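Local atomic coordinates of FAA hydrolase family protein (Pseudomonas aeruginosa, PDB entry 6J5Y), a protein that probably hydrolyses fumarylpyruvate to fumarate and pyruvate, a carbon-carbon bond cleavage of the fumarylacetoacetate hydrolase family, probably at a divalent metal site, here occupied by manganese. Residues A5-V10 / P55-V60; S66-A71 / F136-P141; G92-P97 / F190-P195; I96-A101 / V184-R189; G152-A157 / S171-L176. All blocks are in the same frame, centred on the assembly; numbering follows the deposited sequence.

Interaction 1: residues A5-V10 / P55-V60; sequences APEAPV and PADAVV
With CG1 anti to the backbone N (chi1 174°), V10 turns both methyls onto the segment 55-60, CG2 over A56 at the start of the 3-10 turn and CG1 at V59 just after it. E7 holds CG anti to its backbone N (chi1 -169°), and from there the extended chain carries the carboxylate to D57. The two methyls of V10 divide the work. V10 CG2 rests on the carbonyl of A56, 3.4 Å from A56 O, and against CA of D57. V10 CG1 reaches further along the chain, to V59 O at 3.4 Å, and meets the methyl V59 CG1 at 3.9 Å, the two valines crossing obliquely. The turn beneath V10 is a short 3-10 segment, 56-58, leading directly into strand 59-61 of the mixed sheet, so the valine covers the place where the chain enters that sheet. Its own backbone pairs with V23, and A56 also packs on V23, which ties this part of the N-terminal segment to the same region. Further out, at the surface, E7 OE1 lies 2.6 Å from D57 OD2. At this separation one of the acids probably carries a proton, which would mean a raised pKa. The side chains cross at about a right angle and the carboxylate planes stand 77° apart. E7 OE2 lies 3.2 Å from the same D57 OD2, an approach of two acceptors, and E7 also touches a crystal neighbour.

Interaction 2: residues S66-A71 / F136-P141; sequences STLELA and FDRSAP
L70 reaches from strand 67-71 to the turn 136-139, and its side chain can be followed outward against R138 and P141. From CB the chain runs to CG, anti to the backbone N (chi1 -170°), and there it forks. L70 CD1 lies 3.7 Å from R138 O and 3.9 Å from R138 CB, the two side chains sliding past each other in opposite directions. On the other branch, L70 CD2 meets the ring of P141 at CG, 3.8 Å away, the leucine and proline side chains crossing at about a right angle. L68 comes to the same proline atom from two residues earlier on the strand: L68 CD2 stands 3.9 Å from P141 CG, while its CD1 lies at the edge of the R138 guanidinium, near its plane. P141 CG is thus touched by two leucine methyls. On the facing segment, S139 OG donates to F136 O at 2.8 Å, bracing the type II turn that presents R138, and S139 CB sits over the centre of the F136 ring. The contact is the apolar packing of one sheet upon another: alternate residues of edge strand 67-71, in the five-stranded mixed sheet, cover the start of strand 140-147 in the larger one.

Interaction 3: residues G92-P97 / F190-P195; sequences GGCDIP and FFELRP
G93 N donates to L193 O at 3.0 Å, and the reciprocal bond runs from L193 N to G93 O at 3.1 Å. Together they make a single antiparallel beta bridge of the hydrogen-bonded type, joining the loop after strand 79-89 to the one that leads from helix 180-190 toward strand 198-200. Both N-H groups approach from above the carbonyl planes, by 45° at L193 O and 35° at G93 O. The glycines permit this close crossing. CA of G92 comes 3.0 Å from L193 O and 3.9 Å from CA of R194, where a CB would strike the carbonyl oxygen. G93 adopts a phi of 149°, at which a CB would collide with the carbonyl oxygen of G92. Beside the bridge, the extended chain of E192 runs past C94. The sulfur lies alongside its aliphatic part, near both CB and CG, and the carboxylate lies beyond. L193 CB lies beside G93 O, and the side chain ends near I96 while packing on V184 of helix 180-190. R194 N is hydrogen-bonded to D197 OD2 just after the bridge, and the R194 guanidinium has P195 CD over its centre. Across the bridge I96 CD1 and L193 CD1 come to 4.3 Å, a loose apolar contact.

Interaction 4: residues I96-A101 / V184-R189; sequences IPLEQA and VSYLSR
Two serines one turn apart on helix 180-190, S185 and S188, clasp the backbone of I96 just before the short, weakly bonded helix 98-101, so a chain entering one helix is pinned to the side of another. S188 OG accepts from I96 N at 2.9 Å in a nearly straight bond, 167° at the hydrogen. The same S188 OG gives its proton to S185 O at 2.6 Å within its own helix. Its position between the backbone N and the carbonyl carbon (chi1 77°) brings it within reach of both partners. S185 OG in turn donates to I96 O; the modelled 2.5 Å is very short and the exact length doubtful. Both backbone polar groups of I96, itself buried, thus face serine hydroxyls. Apolar contacts flank the clasp. CD1 of I96 and CB of A101 each approach V184 CG1 to 4.1 Å, from two parts of the segment 96-101. On the outer side L98 CD2 lies over S185 and also touches Y186 CE1, 4.1 Å away, approaching that ring obliquely; Y186 is set edge-to-face against W178. L98 CD2 and S185 CB are modelled 3.4 Å apart, closer than usual for carbons.

Interaction 5: residues G152-A157 / S171-L176; sequences GHPRHA and SDIDQL
H156 and D174 are set with ring and carboxylate planes 81° apart. H156 ND1 donates to D174 OD2 at 2.8 Å, reaching the anti lone pair of that oxygen, which lies near the plane at the edge of the imidazole but tilted out of it. The bond is bent, 132° at the hydrogen. D174 CG sits between its backbone N and carbonyl carbon, and D174 CB comes close to R155 O. D172 is turned differently. Its carboxylate faces the main chain of A157, where D172 OD1 accepts from A157 N at 2.8 Å in an almost straight bond of 175°, on the syn side, somewhat out of the carboxylate plane. The anti lone pair of the same D172 OD1 receives D174 N at 3.0 Å, an Asx turn that opens the 3-10 segment 173-175. Two backbone N-H groups therefore grip one carboxylate oxygen and may help to keep it ionised, though the acceptor A157 O is also close. A157 completes the pairing by accepting from I173 N at its O, 2.9 Å away. Next to these polar links I173 extends its CD1 to A157 CB, at 3.6 Å, and to P154, touching both O and CB; the isoleucine thus packs on P154 and A157 at once. R155 turns the other way, to a salt bridge with E102. The contact lies at one edge of the five-stranded mixed sheet: the loop from helix 148-151 into strand 158-163 is held against the end of its antiparallel neighbour, strand 166-172, where the chain turns off toward helix 180-190.

How the interactions relate
Interactions 1 and 2 form one neighbourhood, their centres 13 Å apart: strand 59-61 pairs with strand 140-147, V60 N lying 3.0 Å from A140 O and A58 O 3.0 Å from A140 N. Interactions 3 and 4 form a second, with centres 7 Å apart and I96 and P97 in common; D95 N lies 2.9 Å from S188 O. Interaction 5 is nested in the chain loops that both of these close, about 17 Å from interaction 4 between centres. Interactions 2 and 5 reach the same five-stranded sheet at its two outer strands. The manganese, bound by E82, E84 and D113, is about 11 Å from the P141 side chain and about 13 Å from that of I173.

Interaction 1: residues A5-V10 / P55-V60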
# COMPACT_ATOMS: atom_id res chain seq x y z
N ALA A 5 21.84 19.26 2.05
CA ALA A 5 21.64 17.86 2.46
C ALA A 5 20.33 17.37 1.86
O ALA A 5 19.30 17.97 2.11
CB ALA A 5 21.60 17.73 3.96
N PRO A 6 20.34 16.28 1.06
CA PRO A 6 19.10 15.70 0.59
C PRO A 6 18.30 15.18 1.80
O PRO A 6 18.86 14.88 2.86
CB PRO A 6 19.48 14.53 -0.32
CG PRO A 6 20.99 14.51 -0.38
CD PRO A 6 21.52 15.55 0.59
N GLU A 7 17.00 15.09 1.59
CA GLU A 7 16.10 14.26 2.41
C GLU A 7 16.72 12.86 2.55
O GLU A 7 17.09 12.31 1.54
CB GLU A 7 14.77 14.21 1.69
CG GLU A 7 13.66 13.63 2.49
CD GLU A 7 12.38 13.82 1.71
OE1 GLU A 7 12.19 13.10 0.71
OE2 GLU A 7 11.66 14.76 2.03
N ALA A 8 16.86 12.32 3.75
CA ALA A 8 17.32 10.93 3.94
C ALA A 8 16.25 10.02 3.33
O ALA A 8 15.08 10.35 3.31
CB ALA A 8 17.60 10.60 5.38
N PRO A 9 16.64 8.86 2.77
CA PRO A 9 15.67 7.93 2.21
C PRO A 9 14.75 7.43 3.32
O PRO A 9 15.24 7.19 4.39
CB PRO A 9 16.49 6.78 1.59
CG PRO A 9 17.94 7.01 2.04
CD PRO A 9 18.03 8.40 2.66
N VAL A 10 13.45 7.32 3.06
CA VAL A 10 12.49 6.65 3.98
C VAL A 10 12.95 5.20 4.09
O VAL A 10 13.18 4.55 3.05
CB VAL A 10 11.03 6.74 3.50
CG1 VAL A 10 10.11 5.91 4.40
CG2 VAL A 10 10.58 8.19 3.44
N PRO A 55 5.24 9.04 -4.06
CA PRO A 55 6.65 9.26 -3.72
C PRO A 55 7.05 8.43 -2.48
O PRO A 55 6.23 8.22 -1.57
CB PRO A 55 6.72 10.78 -3.50
CG PRO A 55 5.31 11.18 -3.12
CD PRO A 55 4.40 10.24 -3.88
N ALA A 56 8.30 7.97 -2.47
CA ALA A 56 8.93 7.28 -1.33
C ALA A 56 8.57 8.06 -0.06
O ALA A 56 8.33 7.40 0.95
CB ALA A 56 10.44 7.22 -1.49
N ASP A 57 8.63 9.39 -0.10
CA ASP A 57 8.52 10.23 1.13
C ASP A 57 7.07 10.43 1.55
O ASP A 57 6.87 11.10 2.57
CB ASP A 57 9.32 11.53 1.06
CG ASP A 57 8.99 12.53 -0.03
OD1 ASP A 57 7.88 12.48 -0.60
OD2 ASP A 57 9.84 13.39 -0.25
N ALA A 58 6.10 9.85 0.85
CA ALA A 58 4.71 9.67 1.32
C ALA A 58 4.64 8.46 2.26
O ALA A 58 3.66 8.36 3.02
CB ALA A 58 3.81 9.52 0.13
N VAL A 59 5.66 7.57 2.24
CA VAL A 59 5.69 6.35 3.10
C VAL A 59 6.05 6.75 4.54
O VAL A 59 7.10 7.46 4.74
CB VAL A 59 6.64 5.27 2.54
CG1 VAL A 59 6.77 4.08 3.48
CG2 VAL A 59 6.18 4.81 1.17
N VAL A 60 5.22 6.37 5.51
CA VAL A 60 5.51 6.70 6.94
C VAL A 60 5.50 5.42 7.77
O VAL A 60 4.46 4.85 8.10
CB VAL A 60 4.66 7.88 7.48
CG1 VAL A 60 3.28 7.95 6.88
CG2 VAL A 60 4.63 7.95 8.99

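Interaction 2: residues S66-A71 / F136-P141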
# COMPACT_ATOMS: atom_id res chain seq x y z
N SER A 66 2.99 1.09 18.38
CA SER A 66 2.92 2.56 18.26
C SER A 66 1.67 2.91 17.45
O SER A 66 1.17 2.03 16.70
CB SER A 66 4.16 3.10 17.59
OG SER A 66 5.20 3.26 18.53
N THR A 67 1.21 4.15 17.57
CA THR A 67 0.08 4.70 16.79
C THR A 67 0.57 5.95 16.05
O THR A 67 1.16 6.82 16.69
CB THR A 67 -1.14 4.94 17.69
OG1 THR A 67 -1.56 3.66 18.17
CG2 THR A 67 -2.28 5.64 16.97
N LEU A 68 0.37 5.99 14.73
CA LEU A 68 0.74 7.16 13.92
C LEU A 68 -0.35 8.21 14.09
O LEU A 68 -1.55 7.88 13.87
CB LEU A 68 0.89 6.78 12.45
CG LEU A 68 1.22 7.94 11.52
CD1 LEU A 68 2.58 8.54 11.87
CD2 LEU A 68 1.17 7.48 10.06
N GLU A 69 0.07 9.42 14.41
CA GLU A 69 -0.83 10.60 14.53
C GLU A 69 -0.82 11.24 13.16
O GLU A 69 0.18 11.90 12.85
CB GLU A 69 -0.37 11.55 15.64
CG GLU A 69 -0.24 10.89 17.00
CD GLU A 69 -1.52 10.39 17.65
OE1 GLU A 69 -2.62 10.93 17.36
OE2 GLU A 69 -1.42 9.42 18.45
N LEU A 70 -1.86 11.01 12.37
CA LEU A 70 -1.91 11.37 10.94
C LEU A 70 -2.84 12.56 10.72
O LEU A 70 -4.06 12.40 10.88
CB LEU A 70 -2.38 10.15 10.15
CG LEU A 70 -2.24 10.27 8.63
CD1 LEU A 70 -0.87 10.79 8.24
CD2 LEU A 70 -2.50 8.94 7.95
N ALA A 71 -2.28 13.70 10.30
CA ALA A 71 -3.00 14.97 10.13
C ALA A 71 -3.98 14.82 8.97
O ALA A 71 -3.60 14.32 7.91
CB ALA A 71 -2.03 16.13 9.91
N PHE A 136 -0.09 12.19 -2.35
CA PHE A 136 -0.04 13.38 -1.47
C PHE A 136 0.76 13.05 -0.20
O PHE A 136 1.25 11.91 -0.04
CB PHE A 136 -1.45 13.91 -1.18
CG PHE A 136 -2.34 12.94 -0.45
CD1 PHE A 136 -3.01 11.93 -1.13
CD2 PHE A 136 -2.48 13.02 0.93
CE1 PHE A 136 -3.82 11.03 -0.44
CE2 PHE A 136 -3.29 12.12 1.61
CZ PHE A 136 -3.97 11.14 0.93
N ASP A 137 0.93 14.07 0.64
CA ASP A 137 1.82 14.06 1.83
C ASP A 137 1.32 12.99 2.82
O ASP A 137 0.10 12.92 3.07
CB ASP A 137 1.89 15.47 2.43
CG ASP A 137 2.58 16.48 1.53
OD1 ASP A 137 3.32 16.05 0.59
OD2 ASP A 137 2.41 17.68 1.78
N ARG A 138 2.24 12.11 3.25
CA ARG A 138 2.04 11.09 4.31
C ARG A 138 0.84 10.22 3.92
O ARG A 138 0.05 9.86 4.80
CB ARG A 138 1.87 11.81 5.65
CG ARG A 138 3.10 12.59 6.07
CD ARG A 138 2.98 13.11 7.49
NE ARG A 138 4.31 13.44 7.98
CZ ARG A 138 4.91 12.90 9.04
NH1 ARG A 138 6.13 13.29 9.37
NH2 ARG A 138 4.29 12.00 9.80
N SER A 139 0.76 9.84 2.65
CA SER A 139 -0.39 9.11 2.07
C SER A 139 -0.17 7.60 2.15
O SER A 139 -1.10 6.87 1.73
CB SER A 139 -0.66 9.53 0.65
OG SER A 139 0.42 9.22 -0.21
N ALA A 140 0.95 7.13 2.71
CA ALA A 140 1.27 5.68 2.76
C ALA A 140 1.87 5.27 4.09
O ALA A 140 3.04 4.91 4.15
CB ALA A 140 2.18 5.27 1.62
N PRO A 141 1.05 5.21 5.17
CA PRO A 141 1.48 4.54 6.40
C PRO A 141 1.78 3.05 6.16
O PRO A 141 1.08 2.40 5.40
CB PRO A 141 0.28 4.75 7.33
CG PRO A 141 -0.40 6.00 6.77
CD PRO A 141 -0.31 5.77 5.28

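Interaction 3: residues G92-P97 / F190-P195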
# COMPACT_ATOMS: atom_id res chain seq x y z
N GLY A 92 15.94 -6.71 -8.40
CA GLY A 92 15.31 -6.04 -9.55
C GLY A 92 15.09 -6.93 -10.78
O GLY A 92 15.36 -8.15 -10.74
N GLY A 93 14.64 -6.32 -11.87
CA GLY A 93 14.64 -6.96 -13.20
C GLY A 93 13.50 -6.46 -14.07
O GLY A 93 12.60 -5.77 -13.54
N CYS A 94 13.50 -6.91 -15.32
CA CYS A 94 12.56 -6.53 -16.40
C CYS A 94 11.89 -7.80 -16.89
O CYS A 94 12.61 -8.83 -16.97
CB CYS A 94 13.28 -5.91 -17.59
SG CYS A 94 14.29 -4.47 -17.15
N ASP A 95 10.61 -7.74 -17.24
CA ASP A 95 9.88 -8.88 -17.85
C ASP A 95 10.18 -10.14 -17.05
O ASP A 95 10.56 -11.13 -17.67
CB ASP A 95 10.29 -9.09 -19.31
CG ASP A 95 9.86 -7.96 -20.23
OD1 ASP A 95 9.27 -7.00 -19.74
OD2 ASP A 95 10.07 -8.09 -21.43
N ILE A 96 9.96 -10.09 -15.74
CA ILE A 96 10.25 -11.21 -14.80
C ILE A 96 9.21 -12.29 -15.02
O ILE A 96 8.00 -12.07 -14.83
CB ILE A 96 10.29 -10.72 -13.34
CG1 ILE A 96 11.33 -9.60 -13.14
CG2 ILE A 96 10.53 -11.88 -12.40
CD1 ILE A 96 11.16 -8.82 -11.85
N PRO A 97 9.65 -13.52 -15.37
CA PRO A 97 8.75 -14.67 -15.47
C PRO A 97 7.92 -14.91 -14.19
O PRO A 97 8.44 -14.76 -13.10
CB PRO A 97 9.72 -15.81 -15.76
CG PRO A 97 10.87 -15.13 -16.51
CD PRO A 97 11.04 -13.84 -15.74
N PHE A 190 6.53 -2.72 -17.60
CA PHE A 190 6.41 -1.25 -17.77
C PHE A 190 7.58 -0.46 -17.16
O PHE A 190 7.81 0.70 -17.59
CB PHE A 190 5.09 -0.80 -17.15
CG PHE A 190 3.91 -1.34 -17.92
CD1 PHE A 190 3.47 -0.71 -19.07
CD2 PHE A 190 3.28 -2.50 -17.51
CE1 PHE A 190 2.39 -1.22 -19.78
CE2 PHE A 190 2.21 -3.00 -18.22
CZ PHE A 190 1.75 -2.34 -19.34
N PHE A 191 8.26 -1.04 -16.16
CA PHE A 191 9.34 -0.38 -15.38
C PHE A 191 10.39 -1.44 -15.02
O PHE A 191 10.01 -2.60 -14.74
CB PHE A 191 8.81 0.22 -14.07
CG PHE A 191 7.55 1.05 -14.20
CD1 PHE A 191 7.60 2.39 -14.56
CD2 PHE A 191 6.30 0.48 -13.96
CE1 PHE A 191 6.44 3.14 -14.68
CE2 PHE A 191 5.15 1.23 -14.08
CZ PHE A 191 5.22 2.56 -14.45
N GLU A 192 11.66 -1.06 -14.97
CA GLU A 192 12.68 -1.94 -14.37
C GLU A 192 12.50 -1.93 -12.85
O GLU A 192 12.72 -0.89 -12.22
CB GLU A 192 14.10 -1.50 -14.74
CG GLU A 192 15.14 -2.46 -14.20
CD GLU A 192 16.57 -2.06 -14.49
OE1 GLU A 192 16.77 -0.95 -15.02
OE2 GLU A 192 17.46 -2.82 -14.14
N LEU A 193 12.16 -3.05 -12.23
CA LEU A 193 12.04 -3.07 -10.76
C LEU A 193 13.46 -3.07 -10.19
O LEU A 193 14.37 -3.53 -10.88
CB LEU A 193 11.22 -4.28 -10.30
CG LEU A 193 9.81 -4.34 -10.86
CD1 LEU A 193 9.04 -5.50 -10.25
CD2 LEU A 193 9.06 -3.03 -10.63
N ARG A 194 13.65 -2.46 -9.04
CA ARG A 194 14.98 -2.38 -8.39
C ARG A 194 14.80 -2.64 -6.91
O ARG A 194 13.70 -2.48 -6.37
CB ARG A 194 15.59 -0.99 -8.61
CG ARG A 194 15.89 -0.66 -10.07
CD ARG A 194 17.01 -1.50 -10.65
NE ARG A 194 18.25 -1.18 -9.95
CZ ARG A 194 19.22 -2.04 -9.69
NH1 ARG A 194 19.10 -3.32 -10.00
NH2 ARG A 194 20.31 -1.62 -9.06
N PRO A 195 15.90 -2.99 -6.19
CA PRO A 195 15.82 -3.18 -4.75
C PRO A 195 15.35 -1.87 -4.12
O PRO A 195 15.78 -0.82 -4.58
CB PRO A 195 17.23 -3.61 -4.32
CG PRO A 195 17.85 -4.12 -5.61
CD PRO A 195 17.25 -3.27 -6.71

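Interaction 4: residues I96-A101 / V184-R189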
# COMPACT_ATOMS: atom_id res chain seq x y z
N ILE A 96 9.96 -10.09 -15.74
CA ILE A 96 10.25 -11.21 -14.80
C ILE A 96 9.21 -12.29 -15.02
O ILE A 96 8.00 -12.07 -14.83
CB ILE A 96 10.29 -10.72 -13.34
CG1 ILE A 96 11.33 -9.60 -13.14
CG2 ILE A 96 10.53 -11.88 -12.40
CD1 ILE A 96 11.16 -8.82 -11.85
N PRO A 97 9.65 -13.52 -15.37
CA PRO A 97 8.75 -14.67 -15.47
C PRO A 97 7.92 -14.91 -14.19
O PRO A 97 8.44 -14.76 -13.10
CB PRO A 97 9.72 -15.81 -15.76
CG PRO A 97 10.87 -15.13 -16.51
CD PRO A 97 11.04 -13.84 -15.74
N LEU A 98 6.66 -15.31 -14.34
CA LEU A 98 5.73 -15.59 -13.21
C LEU A 98 6.36 -16.58 -12.24
O LEU A 98 6.22 -16.38 -11.03
CB LEU A 98 4.40 -16.14 -13.74
CG LEU A 98 3.62 -15.22 -14.68
CD1 LEU A 98 2.39 -15.94 -15.21
CD2 LEU A 98 3.20 -13.94 -13.96
N GLU A 99 7.06 -17.58 -12.75
CA GLU A 99 7.63 -18.69 -11.93
C GLU A 99 8.73 -18.20 -10.97
O GLU A 99 8.94 -18.88 -9.96
CB GLU A 99 8.16 -19.78 -12.85
CG GLU A 99 7.06 -20.47 -13.65
CD GLU A 99 6.71 -19.79 -14.95
OE1 GLU A 99 7.42 -18.85 -15.30
OE2 GLU A 99 5.71 -20.20 -15.62
N GLN A 100 9.43 -17.11 -11.24
CA GLN A 100 10.50 -16.62 -10.32
C GLN A 100 10.12 -15.27 -9.68
O GLN A 100 10.96 -14.73 -8.94
CB GLN A 100 11.84 -16.51 -11.05
CG GLN A 100 11.83 -15.53 -12.22
CD GLN A 100 13.21 -15.06 -12.61
OE1 GLN A 100 13.85 -15.61 -13.53
NE2 GLN A 100 13.67 -14.03 -11.93
N ALA A 101 8.92 -14.75 -9.95
CA ALA A 101 8.53 -13.35 -9.61
C ALA A 101 8.59 -13.13 -8.10
O ALA A 101 9.18 -12.15 -7.65
CB ALA A 101 7.16 -13.08 -10.15
N VAL A 184 4.16 -8.39 -9.74
CA VAL A 184 5.62 -8.17 -9.94
C VAL A 184 5.97 -8.40 -11.42
O VAL A 184 6.64 -7.54 -11.98
CB VAL A 184 6.43 -9.06 -8.99
CG1 VAL A 184 7.90 -9.15 -9.37
CG2 VAL A 184 6.24 -8.60 -7.55
N SER A 185 5.56 -9.52 -12.02
CA SER A 185 5.76 -9.80 -13.46
C SER A 185 5.21 -8.64 -14.28
O SER A 185 5.95 -8.11 -15.11
CB SER A 185 5.13 -11.10 -13.92
OG SER A 185 5.91 -12.18 -13.48
N TYR A 186 3.96 -8.25 -14.05
CA TYR A 186 3.30 -7.28 -14.98
C TYR A 186 3.90 -5.88 -14.79
O TYR A 186 4.20 -5.22 -15.78
CB TYR A 186 1.78 -7.37 -14.88
CG TYR A 186 1.22 -8.73 -15.19
CD1 TYR A 186 1.96 -9.67 -15.90
CD2 TYR A 186 -0.05 -9.10 -14.78
CE1 TYR A 186 1.45 -10.93 -16.19
CE2 TYR A 186 -0.58 -10.34 -15.08
CZ TYR A 186 0.18 -11.27 -15.77
OH TYR A 186 -0.32 -12.51 -16.03
N LEU A 187 4.13 -5.44 -13.56
CA LEU A 187 4.83 -4.16 -13.27
C LEU A 187 6.16 -4.13 -14.03
O LEU A 187 6.50 -3.08 -14.63
CB LEU A 187 5.03 -4.09 -11.75
CG LEU A 187 5.04 -2.75 -11.05
CD1 LEU A 187 3.95 -1.78 -11.51
CD2 LEU A 187 4.93 -3.01 -9.55
N SER A 188 6.88 -5.26 -14.03
CA SER A 188 8.24 -5.38 -14.62
C SER A 188 8.20 -5.30 -16.15
O SER A 188 9.29 -5.24 -16.71
CB SER A 188 8.95 -6.65 -14.15
OG SER A 188 8.47 -7.81 -14.82
N ARG A 189 7.03 -5.36 -16.80
CA ARG A 189 6.89 -5.07 -18.26
C ARG A 189 7.02 -3.56 -18.53
O ARG A 189 7.52 -3.22 -19.58
CB ARG A 189 5.53 -5.51 -18.81
CG ARG A 189 5.36 -7.01 -18.89
CD ARG A 189 3.98 -7.42 -19.41
NE ARG A 189 3.88 -8.88 -19.37
CZ ARG A 189 2.79 -9.59 -19.64
NH1 ARG A 189 1.68 -8.98 -19.99
NH2 ARG A 189 2.82 -10.91 -19.56

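Interaction 5: residues G152-A157 / S171-L176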
# COMPACT_ATOMS: atom_id res chain seq x y z
N GLY A 152 8.06 -16.52 4.53
CA GLY A 152 7.94 -17.10 3.18
C GLY A 152 7.23 -16.17 2.21
O GLY A 152 7.37 -14.94 2.35
N HIS A 153 6.48 -16.72 1.26
CA HIS A 153 5.67 -15.94 0.29
C HIS A 153 4.23 -16.41 0.43
O HIS A 153 3.79 -17.30 -0.28
CB HIS A 153 6.22 -16.08 -1.13
CG HIS A 153 7.67 -15.73 -1.24
ND1 HIS A 153 8.12 -14.41 -1.29
CD2 HIS A 153 8.78 -16.51 -1.30
CE1 HIS A 153 9.44 -14.40 -1.37
NE2 HIS A 153 9.87 -15.67 -1.41
N PRO A 154 3.47 -15.80 1.35
CA PRO A 154 2.11 -16.26 1.65
C PRO A 154 1.18 -15.97 0.46
O PRO A 154 1.27 -14.90 -0.12
CB PRO A 154 1.72 -15.44 2.89
CG PRO A 154 2.52 -14.18 2.74
CD PRO A 154 3.83 -14.59 2.11
N ARG A 155 0.35 -16.95 0.12
CA ARG A 155 -0.69 -16.86 -0.93
C ARG A 155 -2.08 -16.78 -0.29
O ARG A 155 -3.02 -16.41 -1.01
CB ARG A 155 -0.61 -18.08 -1.86
CG ARG A 155 0.03 -17.77 -3.20
CD ARG A 155 1.53 -17.67 -3.11
NE ARG A 155 2.13 -18.29 -4.28
CZ ARG A 155 3.37 -18.75 -4.37
NH1 ARG A 155 3.78 -19.29 -5.50
NH2 ARG A 155 4.20 -18.64 -3.33
N HIS A 156 -2.17 -17.17 0.98
CA HIS A 156 -3.38 -17.10 1.84
C HIS A 156 -3.01 -16.28 3.08
O HIS A 156 -1.90 -16.51 3.62
CB HIS A 156 -3.85 -18.53 2.20
CG HIS A 156 -4.13 -19.39 1.01
ND1 HIS A 156 -5.39 -19.45 0.42
CD2 HIS A 156 -3.34 -20.21 0.29
CE1 HIS A 156 -5.36 -20.28 -0.60
NE2 HIS A 156 -4.11 -20.77 -0.70
N ALA A 157 -3.87 -15.36 3.50
CA ALA A 157 -3.72 -14.54 4.73
C ALA A 157 -4.92 -13.62 4.88
O ALA A 157 -5.19 -12.86 3.94
CB ALA A 157 -2.45 -13.72 4.67
N SER A 171 -11.02 -9.51 4.27
CA SER A 171 -10.88 -10.39 3.09
C SER A 171 -9.65 -11.24 3.29
O SER A 171 -9.17 -11.33 4.44
CB SER A 171 -10.83 -9.56 1.83
OG SER A 171 -10.63 -10.40 0.69
N ASP A 172 -9.11 -11.78 2.20
CA ASP A 172 -7.91 -12.64 2.19
C ASP A 172 -7.06 -12.27 0.97
O ASP A 172 -7.62 -12.11 -0.14
CB ASP A 172 -8.28 -14.13 2.17
CG ASP A 172 -7.13 -14.98 2.63
OD1 ASP A 172 -6.12 -15.06 1.90
OD2 ASP A 172 -7.21 -15.50 3.76
N ILE A 173 -5.74 -12.20 1.16
CA ILE A 173 -4.81 -11.85 0.04
C ILE A 173 -4.99 -12.84 -1.11
O ILE A 173 -4.56 -12.50 -2.21
CB ILE A 173 -3.35 -11.78 0.51
CG1 ILE A 173 -2.77 -13.14 0.87
CG2 ILE A 173 -3.21 -10.78 1.65
CD1 ILE A 173 -1.31 -13.07 1.28
N ASP A 174 -5.62 -14.00 -0.89
CA ASP A 174 -5.81 -15.01 -1.97
C ASP A 174 -6.93 -14.55 -2.90
O ASP A 174 -7.08 -15.18 -3.93
CB ASP A 174 -5.98 -16.42 -1.39
CG ASP A 174 -7.37 -16.73 -0.88
OD1 ASP A 174 -8.25 -15.87 -1.05
OD2 ASP A 174 -7.55 -17.83 -0.29
N GLN A 175 -7.61 -13.44 -2.59
CA GLN A 175 -8.66 -12.78 -3.41
C GLN A 175 -8.04 -11.77 -4.40
O GLN A 175 -8.81 -11.14 -5.14
CB GLN A 175 -9.65 -12.05 -2.49
CG GLN A 175 -10.48 -12.97 -1.61
CD GLN A 175 -11.37 -13.90 -2.39
OE1 GLN A 175 -11.25 -15.11 -2.31
NE2 GLN A 175 -12.27 -13.33 -3.17
N LEU A 176 -6.71 -11.58 -4.40
CA LEU A 176 -6.03 -10.64 -5.33
C LEU A 176 -6.31 -11.12 -6.75
O LEU A 176 -6.14 -12.35 -6.98
CB LEU A 176 -4.51 -10.62 -5.07
CG LEU A 176 -4.03 -9.91 -3.80
CD1 LEU A 176 -2.53 -10.12 -3.62
CD2 LEU A 176 -4.35 -8.43 -3.84